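Putative poly(3-hydroxybutyrate) depolymerase LpqC (Bordetella parapertussis 12822, PDB 3D0K) is probably an alpha/beta-hydrolase that cleaves ester bonds, perhaps those of poly(3-hydroxybutyrate). Local coordinates at residues N103-T108 with N112-D117; D117-A122 with D191-T196; W176-L179 with R185-E188. All blocks are in the same frame, centred on the assembly; numbering follows the deposited sequence.

Interaction 1 (N103-T108 with N112-D117); sequences NGRAFT and NPRHVD. With SO4 (sulfate ion), chain F.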
ATOM      1  N   ASN A 103      -9.742  -1.880   5.514  1.00 16.17           N
ATOM      2  CA  ASN A 103     -10.587  -2.972   5.010  1.00 16.64           C
ATOM      3  C   ASN A 103     -11.299  -2.650   3.682  1.00 17.08           C
ATOM      4  O   ASN A 103     -12.108  -3.470   3.174  1.00 18.08           O
ATOM      5  CB  ASN A 103     -11.668  -3.402   6.039  1.00 17.17           C
ATOM      6  CG  ASN A 103     -11.096  -3.791   7.424  1.00 19.25           C
ATOM      7  OD1 ASN A 103     -11.871  -4.042   8.385  1.00 20.93           O
ATOM      8  ND2 ASN A 103      -9.781  -3.819   7.550  1.00 16.73           N
ATOM      9  N   GLY A 104     -11.013  -1.475   3.121  1.00 15.37           N
ATOM     10  CA  GLY A 104     -11.423  -1.208   1.717  1.00 16.13           C
ATOM     11  C   GLY A 104     -12.934  -0.973   1.486  1.00 17.18           C
ATOM     12  O   GLY A 104     -13.395  -1.028   0.346  1.00 17.35           O
ATOM     13  N   ARG A 105     -13.693  -0.708   2.539  1.00 18.40           N
ATOM     14  CA  ARG A 105     -15.179  -0.600   2.412  1.00 21.66           C
ATOM     15  C   ARG A 105     -15.758  -1.828   1.646  1.00 21.47           C
ATOM     16  O   ARG A 105     -16.538  -1.664   0.694  1.00 22.98           O
ATOM     17  CB  ARG A 105     -15.575   0.707   1.668  1.00 21.58           C
ATOM     18  CG  ARG A 105     -15.839   1.877   2.539  1.00 25.69           C
ATOM     19  CD  ARG A 105     -16.441   3.095   1.825  1.00 26.37           C
ATOM     20  NE  ARG A 105     -17.864   2.951   1.701  1.00 33.44           N
ATOM     21  CZ  ARG A 105     -18.533   2.867   0.554  1.00 36.52           C
ATOM     22  NH1 ARG A 105     -19.845   2.693   0.578  1.00 37.68           N
ATOM     23  NH2 ARG A 105     -17.905   2.960  -0.606  1.00 38.10           N
ATOM     24  N   ALA A 106     -15.304  -3.031   2.017  1.00 20.33           N
ATOM     25  CA  ALA A 106     -15.635  -4.260   1.292  1.00 20.27           C
ATOM     26  C   ALA A 106     -17.123  -4.633   1.456  1.00 21.62           C
ATOM     27  O   ALA A 106     -17.677  -5.392   0.648  1.00 21.76           O
ATOM     28  CB  ALA A 106     -14.786  -5.387   1.750  1.00 19.57           C
ATOM     29  N   PHE A 107     -17.745  -4.141   2.517  1.00 22.67           N
ATOM     30  CA  PHE A 107     -19.123  -4.526   2.834  1.00 23.60           C
ATOM     31  C   PHE A 107     -20.039  -3.362   2.748  1.00 24.79           C
ATOM     32  O   PHE A 107     -19.635  -2.263   3.056  1.00 26.11           O
ATOM     33  CB  PHE A 107     -19.214  -5.131   4.231  1.00 23.36           C
ATOM     34  CG  PHE A 107     -18.451  -6.390   4.365  1.00 25.42           C
ATOM     35  CD1 PHE A 107     -17.190  -6.385   4.955  1.00 25.80           C
ATOM     36  CD2 PHE A 107     -18.972  -7.588   3.864  1.00 24.68           C
ATOM     37  CE1 PHE A 107     -16.447  -7.564   5.046  1.00 27.35           C
ATOM     38  CE2 PHE A 107     -18.255  -8.771   3.961  1.00 26.67           C
ATOM     39  CZ  PHE A 107     -16.977  -8.762   4.570  1.00 25.19           C
ATOM     40  N   THR A 108     -21.284  -3.618   2.348  1.00 24.92           N
ATOM     41  CA  THR A 108     -22.334  -2.640   2.482  1.00 25.54           C
ATOM     42  C   THR A 108     -22.671  -2.576   3.967  1.00 25.85           C
ATOM     43  O   THR A 108     -22.188  -3.397   4.775  1.00 25.44           O
ATOM     44  CB  THR A 108     -23.632  -3.042   1.699  1.00 24.99           C
ATOM     45  OG1 THR A 108     -24.181  -4.241   2.260  1.00 23.99           O
ATOM     46  CG2 THR A 108     -23.340  -3.236   0.204  1.00 27.46           C
ATOM     47  N   ASN A 112     -23.365  -7.153   3.218  1.00 22.92           N
ATOM     48  CA  ASN A 112     -23.233  -7.896   1.964  1.00 22.35           C
ATOM     49  C   ASN A 112     -22.033  -7.389   1.181  1.00 21.61           C
ATOM     50  O   ASN A 112     -21.682  -6.198   1.282  1.00 19.87           O
ATOM     51  CB  ASN A 112     -24.499  -7.785   1.152  1.00 22.58           C
ATOM     52  CG  ASN A 112     -25.686  -8.239   1.943  1.00 23.71           C
ATOM     53  OD1 ASN A 112     -26.641  -7.493   2.121  1.00 27.37           O
ATOM     54  ND2 ASN A 112     -25.603  -9.455   2.487  1.00 22.31           N
ATOM     55  N   PRO A 113     -21.425  -8.278   0.387  1.00 21.55           N
ATOM     56  CA  PRO A 113     -20.236  -7.785  -0.320  1.00 21.85           C
ATOM     57  C   PRO A 113     -20.541  -6.728  -1.379  1.00 21.64           C
ATOM     58  O   PRO A 113     -21.537  -6.850  -2.102  1.00 21.88           O
ATOM     59  CB  PRO A 113     -19.640  -9.044  -0.963  1.00 22.77           C
ATOM     60  CG  PRO A 113     -20.715 -10.070  -0.970  1.00 22.39           C
ATOM     61  CD  PRO A 113     -21.776  -9.676   0.045  1.00 22.14           C
ATOM     62  N   ARG A 114     -19.741  -5.668  -1.413  1.00 22.20           N
ATOM     63  CA  ARG A 114     -19.741  -4.709  -2.530  1.00 22.59           C
ATOM     64  C   ARG A 114     -18.857  -5.296  -3.655  1.00 22.47           C
ATOM     65  O   ARG A 114     -17.944  -6.094  -3.390  1.00 19.55           O
ATOM     66  CB  ARG A 114     -19.166  -3.357  -2.061  1.00 22.72           C
ATOM     67  CG  ARG A 114     -20.114  -2.601  -1.125  1.00 25.00           C
ATOM     68  CD  ARG A 114     -19.500  -1.272  -0.606  1.00 25.42           C
ATOM     69  NE  ARG A 114     -19.387  -0.307  -1.676  1.00 34.13           N
ATOM     70  CZ  ARG A 114     -18.229   0.141  -2.148  1.00 37.63           C
ATOM     71  NH1 ARG A 114     -17.097  -0.295  -1.613  1.00 40.98           N
ATOM     72  NH2 ARG A 114     -18.192   1.046  -3.147  1.00 39.20           N
ATOM     73  N   HIS A 115     -19.116  -4.914  -4.908  1.00 21.83           N
ATOM     74  CA  HIS A 115     -18.253  -5.377  -5.987  1.00 22.90           C
ATOM     75  C   HIS A 115     -16.840  -4.840  -5.790  1.00 21.71           C
ATOM     76  O   HIS A 115     -16.663  -3.720  -5.321  1.00 20.21           O
ATOM     77  CB  HIS A 115     -18.765  -4.997  -7.391  1.00 24.34           C
ATOM     78  CG  HIS A 115     -18.022  -5.721  -8.473  1.00 31.24           C
ATOM     79  ND1 HIS A 115     -16.721  -5.399  -8.832  1.00 34.85           N
ATOM     80  CD2 HIS A 115     -18.357  -6.809  -9.213  1.00 35.78           C
ATOM     81  CE1 HIS A 115     -16.303  -6.235  -9.766  1.00 37.04           C
ATOM     82  NE2 HIS A 115     -17.277  -7.098 -10.018  1.00 38.92           N
ATOM     83  N   VAL A 116     -15.841  -5.644  -6.139  1.00 22.60           N
ATOM     84  CA  VAL A 116     -14.447  -5.265  -5.866  1.00 23.56           C
ATOM     85  C   VAL A 116     -14.026  -3.968  -6.558  1.00 23.25           C
ATOM     86  O   VAL A 116     -13.106  -3.300  -6.100  1.00 22.29           O
ATOM     87  CB  VAL A 116     -13.397  -6.416  -6.169  1.00 23.67           C
ATOM     88  CG1 VAL A 116     -13.497  -7.532  -5.173  1.00 27.42           C
ATOM     89  CG2 VAL A 116     -13.528  -6.904  -7.607  1.00 26.34           C
ATOM     90  N   ASP A 117     -14.676  -3.564  -7.646  1.00 24.21           N
ATOM     91  CA  ASP A 117     -14.215  -2.298  -8.190  1.00 26.61           C
ATOM     92  C   ASP A 117     -14.758  -1.093  -7.454  1.00 24.75           C
ATOM     93  O   ASP A 117     -14.350   0.036  -7.704  1.00 24.76           O
ATOM     94  CB  ASP A 117     -14.346  -2.178  -9.706  1.00 28.20           C
ATOM     95  CG  ASP A 117     -15.474  -2.906 -10.247  1.00 36.06           C
ATOM     96  OD1 ASP A 117     -16.658  -2.549  -9.927  1.00 41.10           O
ATOM     97  OD2 ASP A 117     -15.171  -3.847 -11.036  1.00 44.97           O
TER
HETATM   98  S   SO4 F 305     -27.492  -4.057   0.508  1.00 59.43           S
HETATM   99  O1  SO4 F 305     -26.377  -4.977   0.720  1.00 57.33           O
HETATM  100  O2  SO4 F 305     -28.639  -4.856   0.079  1.00 59.23           O
HETATM  101  O3  SO4 F 305     -27.793  -3.401   1.774  1.00 57.50           O
HETATM  102  O4  SO4 F 305     -27.231  -3.036  -0.509  1.00 58.73           O
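Asn112 opens the second segment with two bonds to Thr108. Asn112 O accepts from Thr108 N over 2.8 Å in a nearly straight bond, while its own N-H reaches Thr108 OG1 less directly, with N to OG1 at 3.2 Å. Thr108 holds OG1 between its backbone N and carbonyl carbon (chi1 64°), where the hydroxyl can accept from Asn112 N and also donate to O1 of a sulfate ion, 2.8 Å from OG1. That sulfate, probably from the crystallisation liquor, lies at the exposed end of the contact. Pro113 follows as the partner of Phe107 in a single beta bridge, their CA atoms 4.7 Å apart; the hydrogen bonds on its two sides run from Thr108 N to Asn112 O and from Arg114 N to Ala106 O, the latter 2.9 Å long.

Arg114 then brings its side chain back over 103-108. Its CG packs on CG2 of Thr108, and a bend at chi3 (69°) swings the guanidinium to the carbonyl of Arg105, where NH1 donates to Arg105 O at 2.7 Å, the oxygen close to the guanidinium plane. NH2 of Arg105 stands over the centre of one face of the same group, 3.1 Å above it, with the two planes inclined by 42°. Two like charges thus lie against each other, which is probably unfavourable in itself; the bond to Arg105 O and another from Arg114 NH2 to Gly118 O hold the Arg114 guanidinium in place.

The hairpin-like turn belongs to the long connection between helix 97-100 and helix 122-133. Arg105 pairs through its backbone with Glu99 of the first helix, and Asp117 O accepts from Arg126 of the second.

Interaction 2 (D117-A122 with D191-T196); sequences DGWTYA and DGVGLT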
ATOM      1  N   ASP A 117     -14.676  -3.564  -7.646  1.00 24.21           N
ATOM      2  CA  ASP A 117     -14.215  -2.298  -8.190  1.00 26.61           C
ATOM      3  C   ASP A 117     -14.758  -1.093  -7.454  1.00 24.75           C
ATOM      4  O   ASP A 117     -14.350   0.036  -7.704  1.00 24.76           O
ATOM      5  CB  ASP A 117     -14.346  -2.178  -9.706  1.00 28.20           C
ATOM      6  CG  ASP A 117     -15.474  -2.906 -10.247  1.00 36.06           C
ATOM      7  OD1 ASP A 117     -16.658  -2.549  -9.927  1.00 41.10           O
ATOM      8  OD2 ASP A 117     -15.171  -3.847 -11.036  1.00 44.97           O
ATOM      9  N   GLY A 118     -15.616  -1.351  -6.474  1.00 23.43           N
ATOM     10  CA  GLY A 118     -16.115  -0.290  -5.611  1.00 21.77           C
ATOM     11  C   GLY A 118     -15.317  -0.144  -4.322  1.00 21.44           C
ATOM     12  O   GLY A 118     -15.583   0.770  -3.519  1.00 20.80           O
ATOM     13  N   TRP A 119     -14.383  -1.058  -4.088  1.00 19.49           N
ATOM     14  CA  TRP A 119     -13.614  -1.013  -2.833  1.00 18.80           C
ATOM     15  C   TRP A 119     -12.642   0.157  -2.873  1.00 18.71           C
ATOM     16  O   TRP A 119     -12.254   0.626  -3.955  1.00 17.22           O
ATOM     17  CB  TRP A 119     -12.864  -2.336  -2.549  1.00 18.65           C
ATOM     18  CG  TRP A 119     -13.742  -3.566  -2.375  1.00 20.47           C
ATOM     19  CD1 TRP A 119     -15.099  -3.675  -2.613  1.00 21.02           C
ATOM     20  CD2 TRP A 119     -13.308  -4.847  -1.947  1.00 18.84           C
ATOM     21  NE1 TRP A 119     -15.516  -4.962  -2.353  1.00 21.15           N
ATOM     22  CE2 TRP A 119     -14.443  -5.695  -1.929  1.00 18.56           C
ATOM     23  CE3 TRP A 119     -12.063  -5.364  -1.544  1.00 20.31           C
ATOM     24  CZ2 TRP A 119     -14.363  -7.031  -1.543  1.00 22.02           C
ATOM     25  CZ3 TRP A 119     -11.984  -6.716  -1.164  1.00 20.87           C
ATOM     26  CH2 TRP A 119     -13.124  -7.524  -1.174  1.00 19.79           C
ATOM     27  N   THR A 120     -12.270   0.651  -1.688  1.00 17.43           N
ATOM     28  CA  THR A 120     -11.340   1.794  -1.567  1.00 18.64           C
ATOM     29  C   THR A 120     -10.047   1.473  -2.359  1.00 19.08           C
ATOM     30  O   THR A 120      -9.462   2.360  -3.001  1.00 19.15           O
ATOM     31  CB  THR A 120     -10.983   2.065  -0.091  1.00 18.33           C
ATOM     32  OG1 THR A 120     -12.158   1.964   0.718  1.00 19.26           O
ATOM     33  CG2 THR A 120     -10.327   3.512   0.084  1.00 17.41           C
ATOM     34  N   TYR A 121      -9.625   0.200  -2.344  1.00 18.06           N
ATOM     35  CA  TYR A 121      -8.367  -0.214  -3.011  1.00 17.74           C
ATOM     36  C   TYR A 121      -8.363   0.110  -4.501  1.00 19.36           C
ATOM     37  O   TYR A 121      -7.291   0.374  -5.070  1.00 20.45           O
ATOM     38  CB  TYR A 121      -8.150  -1.712  -2.884  1.00 16.28           C
ATOM     39  CG  TYR A 121      -8.289  -2.235  -1.443  1.00 16.17           C
ATOM     40  CD1 TYR A 121      -7.791  -1.494  -0.370  1.00 17.58           C
ATOM     41  CD2 TYR A 121      -8.926  -3.461  -1.186  1.00 15.26           C
ATOM     42  CE1 TYR A 121      -7.955  -1.956   0.958  1.00 15.63           C
ATOM     43  CE2 TYR A 121      -9.075  -3.951   0.117  1.00 14.46           C
ATOM     44  CZ  TYR A 121      -8.590  -3.177   1.175  1.00 16.66           C
ATOM     45  OH  TYR A 121      -8.712  -3.708   2.471  1.00 14.83           O
ATOM     46  N   ALA A 122      -9.534  -0.010  -5.131  1.00 19.37           N
ATOM     47  CA  ALA A 122      -9.686   0.133  -6.599  1.00 19.84           C
ATOM     48  C   ALA A 122      -9.432   1.566  -7.099  1.00 20.35           C
ATOM     49  O   ALA A 122      -9.219   1.801  -8.313  1.00 22.33           O
ATOM     50  CB  ALA A 122     -11.105  -0.322  -7.031  1.00 19.73           C
ATOM     51  N   ASP A 191     -12.975 -15.107   2.294  1.00 21.24           N
ATOM     52  CA  ASP A 191     -14.334 -15.611   2.060  1.00 23.33           C
ATOM     53  C   ASP A 191     -15.352 -14.475   2.248  1.00 23.30           C
ATOM     54  O   ASP A 191     -15.047 -13.484   2.914  1.00 23.50           O
ATOM     55  CB  ASP A 191     -14.671 -16.780   3.000  1.00 22.84           C
ATOM     56  CG  ASP A 191     -15.691 -17.745   2.403  1.00 28.81           C
ATOM     57  OD1 ASP A 191     -15.923 -17.704   1.171  1.00 31.42           O
ATOM     58  OD2 ASP A 191     -16.237 -18.590   3.166  1.00 31.82           O
ATOM     59  N   GLY A 192     -16.520 -14.616   1.615  1.00 23.39           N
ATOM     60  CA  GLY A 192     -17.652 -13.754   1.889  1.00 23.98           C
ATOM     61  C   GLY A 192     -17.661 -12.395   1.195  1.00 24.70           C
ATOM     62  O   GLY A 192     -18.516 -11.534   1.533  1.00 24.80           O
ATOM     63  N   VAL A 193     -16.746 -12.207   0.222  1.00 23.84           N
ATOM     64  CA  VAL A 193     -16.608 -10.932  -0.502  1.00 23.44           C
ATOM     65  C   VAL A 193     -16.525 -11.058  -2.021  1.00 23.62           C
ATOM     66  O   VAL A 193     -16.054 -10.133  -2.681  1.00 24.65           O
ATOM     67  CB  VAL A 193     -15.385 -10.126   0.014  1.00 23.01           C
ATOM     68  CG1 VAL A 193     -15.725  -9.441   1.324  1.00 23.84           C
ATOM     69  CG2 VAL A 193     -14.120 -11.020   0.113  1.00 20.56           C
ATOM     70  N   GLY A 194     -16.956 -12.193  -2.576  1.00 23.02           N
ATOM     71  CA  GLY A 194     -16.957 -12.417  -4.034  1.00 24.30           C
ATOM     72  C   GLY A 194     -15.584 -12.596  -4.694  1.00 25.03           C
ATOM     73  O   GLY A 194     -15.425 -12.371  -5.900  1.00 25.30           O
ATOM     74  N   LEU A 195     -14.600 -13.015  -3.914  1.00 24.12           N
ATOM     75  CA  LEU A 195     -13.258 -13.305  -4.451  1.00 24.47           C
ATOM     76  C   LEU A 195     -13.178 -14.768  -4.906  1.00 24.89           C
ATOM     77  O   LEU A 195     -13.976 -15.589  -4.477  1.00 24.41           O
ATOM     78  CB  LEU A 195     -12.210 -13.024  -3.386  1.00 23.36           C
ATOM     79  CG  LEU A 195     -12.060 -11.541  -3.004  1.00 23.32           C
ATOM     80  CD1 LEU A 195     -11.046 -11.357  -1.865  1.00 23.41           C
ATOM     81  CD2 LEU A 195     -11.715 -10.673  -4.218  1.00 24.31           C
ATOM     82  N   THR A 196     -12.215 -15.091  -5.764  1.00 25.24           N
ATOM     83  CA  THR A 196     -12.135 -16.457  -6.356  1.00 25.68           C
ATOM     84  C   THR A 196     -10.754 -17.070  -6.130  1.00 24.37           C
ATOM     85  O   THR A 196      -9.828 -16.370  -5.719  1.00 23.94           O
ATOM     86  CB  THR A 196     -12.364 -16.399  -7.866  1.00 25.96           C
ATOM     87  OG1 THR A 196     -11.284 -15.685  -8.466  1.00 27.95           O
ATOM     88  CG2 THR A 196     -13.684 -15.684  -8.199  1.00 27.82           C
TER
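Trp119 has CG anti to its carbonyl carbon (chi1 -62°), and a chi2 of only 9° carries the six-membered part of the indole out toward Val193. On the other side, Val193 turns CG1 anti to its own carbonyl carbon and presents CB, with both methyls beside it, to the rim of the ring. Val193 CB sits 3.6 Å from Trp119 CZ2 and equally far from CH2, near the indole plane, so the valine meets an edge of the ring. Val193 CG2 is also in that plane, at 3.9 Å from Trp119 CH2, and the two side chains cross at about a right angle. Leu195 adds a looser touch, its CD1 4.4 Å from Trp119 CH2.

The contact is purely apolar and buried, joining two loops of the alpha/beta-hydrolase fold: the one that runs into helix 122-133 and the one that follows strand 168-172. With the nearest CA atoms, those of Trp119 and Val193, 10.6 Å apart, the indole spans the gap between the backbones. At its polar corner, NE1 donates to Arg114 O, which ties down the ring's rotation, and Phe186 meets the indole with its plane at about 40°.

Interaction 3 (W176-L179 with R185-E188); sequences WYTL and RFPE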
ATOM      1  N   TRP A 176      -1.885  -6.237  10.995  1.00 17.13           N
ATOM      2  CA  TRP A 176      -2.342  -7.630  10.910  1.00 17.73           C
ATOM      3  C   TRP A 176      -2.750  -7.896   9.445  1.00 17.82           C
ATOM      4  O   TRP A 176      -2.745  -6.981   8.637  1.00 17.49           O
ATOM      5  CB  TRP A 176      -3.519  -7.914  11.885  1.00 18.29           C
ATOM      6  CG  TRP A 176      -4.831  -7.429  11.422  1.00 20.56           C
ATOM      7  CD1 TRP A 176      -5.205  -6.116  11.223  1.00 22.90           C
ATOM      8  CD2 TRP A 176      -5.987  -8.227  11.107  1.00 22.02           C
ATOM      9  NE1 TRP A 176      -6.509  -6.071  10.787  1.00 22.83           N
ATOM     10  CE2 TRP A 176      -7.023  -7.336  10.737  1.00 24.53           C
ATOM     11  CE3 TRP A 176      -6.258  -9.604  11.145  1.00 21.83           C
ATOM     12  CZ2 TRP A 176      -8.309  -7.777  10.351  1.00 21.27           C
ATOM     13  CZ3 TRP A 176      -7.574 -10.049  10.773  1.00 22.91           C
ATOM     14  CH2 TRP A 176      -8.558  -9.136  10.386  1.00 23.51           C
ATOM     15  N   TYR A 177      -3.101  -9.132   9.127  1.00 17.59           N
ATOM     16  CA  TYR A 177      -3.170  -9.526   7.728  1.00 17.86           C
ATOM     17  C   TYR A 177      -4.459 -10.277   7.440  1.00 18.99           C
ATOM     18  O   TYR A 177      -4.969 -11.075   8.249  1.00 18.29           O
ATOM     19  CB  TYR A 177      -1.999 -10.468   7.387  1.00 17.96           C
ATOM     20  CG  TYR A 177      -0.625  -9.855   7.489  1.00 17.25           C
ATOM     21  CD1 TYR A 177       0.024  -9.356   6.329  1.00 18.42           C
ATOM     22  CD2 TYR A 177       0.013  -9.709   8.738  1.00 17.62           C
ATOM     23  CE1 TYR A 177       1.272  -8.778   6.407  1.00 18.24           C
ATOM     24  CE2 TYR A 177       1.276  -9.116   8.824  1.00 16.64           C
ATOM     25  CZ  TYR A 177       1.883  -8.665   7.641  1.00 17.79           C
ATOM     26  OH  TYR A 177       3.113  -8.087   7.721  1.00 17.54           O
ATOM     27  N   THR A 178      -4.914 -10.104   6.214  1.00 16.91           N
ATOM     28  CA  THR A 178      -5.923 -11.009   5.628  1.00 17.45           C
ATOM     29  C   THR A 178      -5.137 -12.249   5.179  1.00 16.38           C
ATOM     30  O   THR A 178      -4.260 -12.168   4.289  1.00 18.06           O
ATOM     31  CB  THR A 178      -6.504 -10.354   4.351  1.00 16.23           C
ATOM     32  OG1 THR A 178      -7.326  -9.219   4.731  1.00 20.15           O
ATOM     33  CG2 THR A 178      -7.424 -11.358   3.626  1.00 17.89           C
ATOM     34  N   LEU A 179      -5.470 -13.397   5.743  1.00 16.87           N
ATOM     35  CA  LEU A 179      -4.719 -14.608   5.419  1.00 18.40           C
ATOM     36  C   LEU A 179      -5.172 -15.176   4.077  1.00 17.90           C
ATOM     37  O   LEU A 179      -6.322 -15.033   3.729  1.00 18.76           O
ATOM     38  CB  LEU A 179      -4.972 -15.653   6.514  1.00 17.96           C
ATOM     39  CG  LEU A 179      -4.583 -15.155   7.894  1.00 18.95           C
ATOM     40  CD1 LEU A 179      -5.033 -16.185   8.964  1.00 25.02           C
ATOM     41  CD2 LEU A 179      -3.076 -14.923   7.916  1.00 22.88           C
ATOM     42  N   ARG A 185     -13.918 -15.289   6.862  1.00 23.31           N
ATOM     43  CA  ARG A 185     -14.525 -14.168   6.171  1.00 24.51           C
ATOM     44  C   ARG A 185     -13.535 -13.010   6.185  1.00 22.42           C
ATOM     45  O   ARG A 185     -12.812 -12.796   7.158  1.00 21.21           O
ATOM     46  CB  ARG A 185     -15.799 -13.731   6.887  1.00 24.29           C
ATOM     47  CG  ARG A 185     -16.615 -12.600   6.170  1.00 28.00           C
ATOM     48  CD  ARG A 185     -18.022 -12.511   6.797  1.00 29.76           C
ATOM     49  NE  ARG A 185     -18.765 -13.729   6.422  1.00 40.95           N
ATOM     50  CZ  ARG A 185     -19.544 -13.813   5.333  1.00 44.19           C
ATOM     51  NH1 ARG A 185     -19.703 -12.730   4.553  1.00 45.42           N
ATOM     52  NH2 ARG A 185     -20.185 -14.952   5.033  1.00 44.50           N
ATOM     53  N   PHE A 186     -13.510 -12.288   5.093  1.00 21.90           N
ATOM     54  CA  PHE A 186     -12.795 -11.021   5.042  1.00 22.38           C
ATOM     55  C   PHE A 186     -13.241 -10.093   6.192  1.00 23.01           C
ATOM     56  O   PHE A 186     -14.435 -10.031   6.506  1.00 23.38           O
ATOM     57  CB  PHE A 186     -13.021 -10.424   3.668  1.00 22.02           C
ATOM     58  CG  PHE A 186     -12.205  -9.212   3.384  1.00 22.85           C
ATOM     59  CD1 PHE A 186     -10.942  -9.341   2.822  1.00 24.35           C
ATOM     60  CD2 PHE A 186     -12.706  -7.925   3.674  1.00 24.26           C
ATOM     61  CE1 PHE A 186     -10.140  -8.201   2.536  1.00 25.76           C
ATOM     62  CE2 PHE A 186     -11.911  -6.770   3.420  1.00 22.63           C
ATOM     63  CZ  PHE A 186     -10.641  -6.907   2.818  1.00 22.99           C
ATOM     64  N   PRO A 187     -12.297  -9.363   6.835  1.00 23.69           N
ATOM     65  CA  PRO A 187     -10.887  -9.244   6.436  1.00 22.62           C
ATOM     66  C   PRO A 187      -9.933 -10.315   7.032  1.00 23.09           C
ATOM     67  O   PRO A 187      -8.725 -10.243   6.778  1.00 22.72           O
ATOM     68  CB  PRO A 187     -10.528  -7.849   6.916  1.00 23.40           C
ATOM     69  CG  PRO A 187     -11.376  -7.671   8.195  1.00 23.22           C
ATOM     70  CD  PRO A 187     -12.603  -8.536   8.028  1.00 23.90           C
ATOM     71  N   GLU A 188     -10.440 -11.289   7.797  1.00 21.69           N
ATOM     72  CA  GLU A 188      -9.519 -12.287   8.366  1.00 23.34           C
ATOM     73  C   GLU A 188      -8.976 -13.230   7.272  1.00 22.16           C
ATOM     74  O   GLU A 188      -7.776 -13.611   7.290  1.00 21.35           O
ATOM     75  CB  GLU A 188     -10.123 -13.079   9.556  1.00 23.27           C
ATOM     76  CG  GLU A 188      -9.026 -14.029  10.131  1.00 23.55           C
ATOM     77  CD  GLU A 188      -9.488 -14.931  11.273  1.00 27.85           C
ATOM     78  OE1 GLU A 188      -8.600 -15.472  11.989  1.00 33.95           O
ATOM     79  OE2 GLU A 188     -10.717 -15.103  11.466  1.00 31.50           O
TER
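The Trp176 indole meets Pro187 at its edge: CG of the proline lies near the ring plane, 3.8 Å from CZ2. Further along the rim, CZ3 approaches Glu188 CA obliquely, also at 3.8 Å. The second flat group, the Phe186 ring, carries CB of Pro187 over the centre of one face at a height of 3.8 Å, a close approach within the segment made across a cis peptide bond. Thr178 OG1 comes to the same ring obliquely, 3.7 Å from CE1.

Two hydrogen bonds join the segments, one from a side chain and one between backbones. Thr178 OG1, placed beside its backbone N by a chi1 of -70°, donates to Pro187 O over 2.7 Å and is also bonded to Arg156 NE. Leu179 N gives its hydrogen to Glu188 O at 2.8 Å and 170°, although the donor stands above the carbonyl plane. Both segments belong to the excursion between strand 168-172 and helix 197-205 of the alpha/beta-hydrolase fold, and the contact pins one part of that loop to another. The extended Glu188 chain (chi1 -176°, CG anti to N) ends in a salt bridge with Arg232, while Tyr177 stacks on Tyr244 of helix 237-255.

How the interactions relate
Interactions 1 and 2 follow one another along the chain, share Asp117 and have centres about 5 Å apart; besides the indole bond, Gly104 O lies 2.9 Å from Thr120 N, a probable hydrogen bond. Interaction 3 falls within the chain span that separates the two segments of interaction 2, their centres about 12 Å apart, and Phe186 N probably bonds to Asp191 O at 2.9 Å. Phe186 also reaches interaction 1, with CE2 3.6 Å from Ala106 CB, so it adjoins all three contacts. A probable Ser148-His271-Asp216 triad, with Ser148 on a nucleophile elbow, fits the hydrolase family; the Trp176 side chain lies about 6 Å from a second sulfate, not that at Thr108, perhaps marking a pocket.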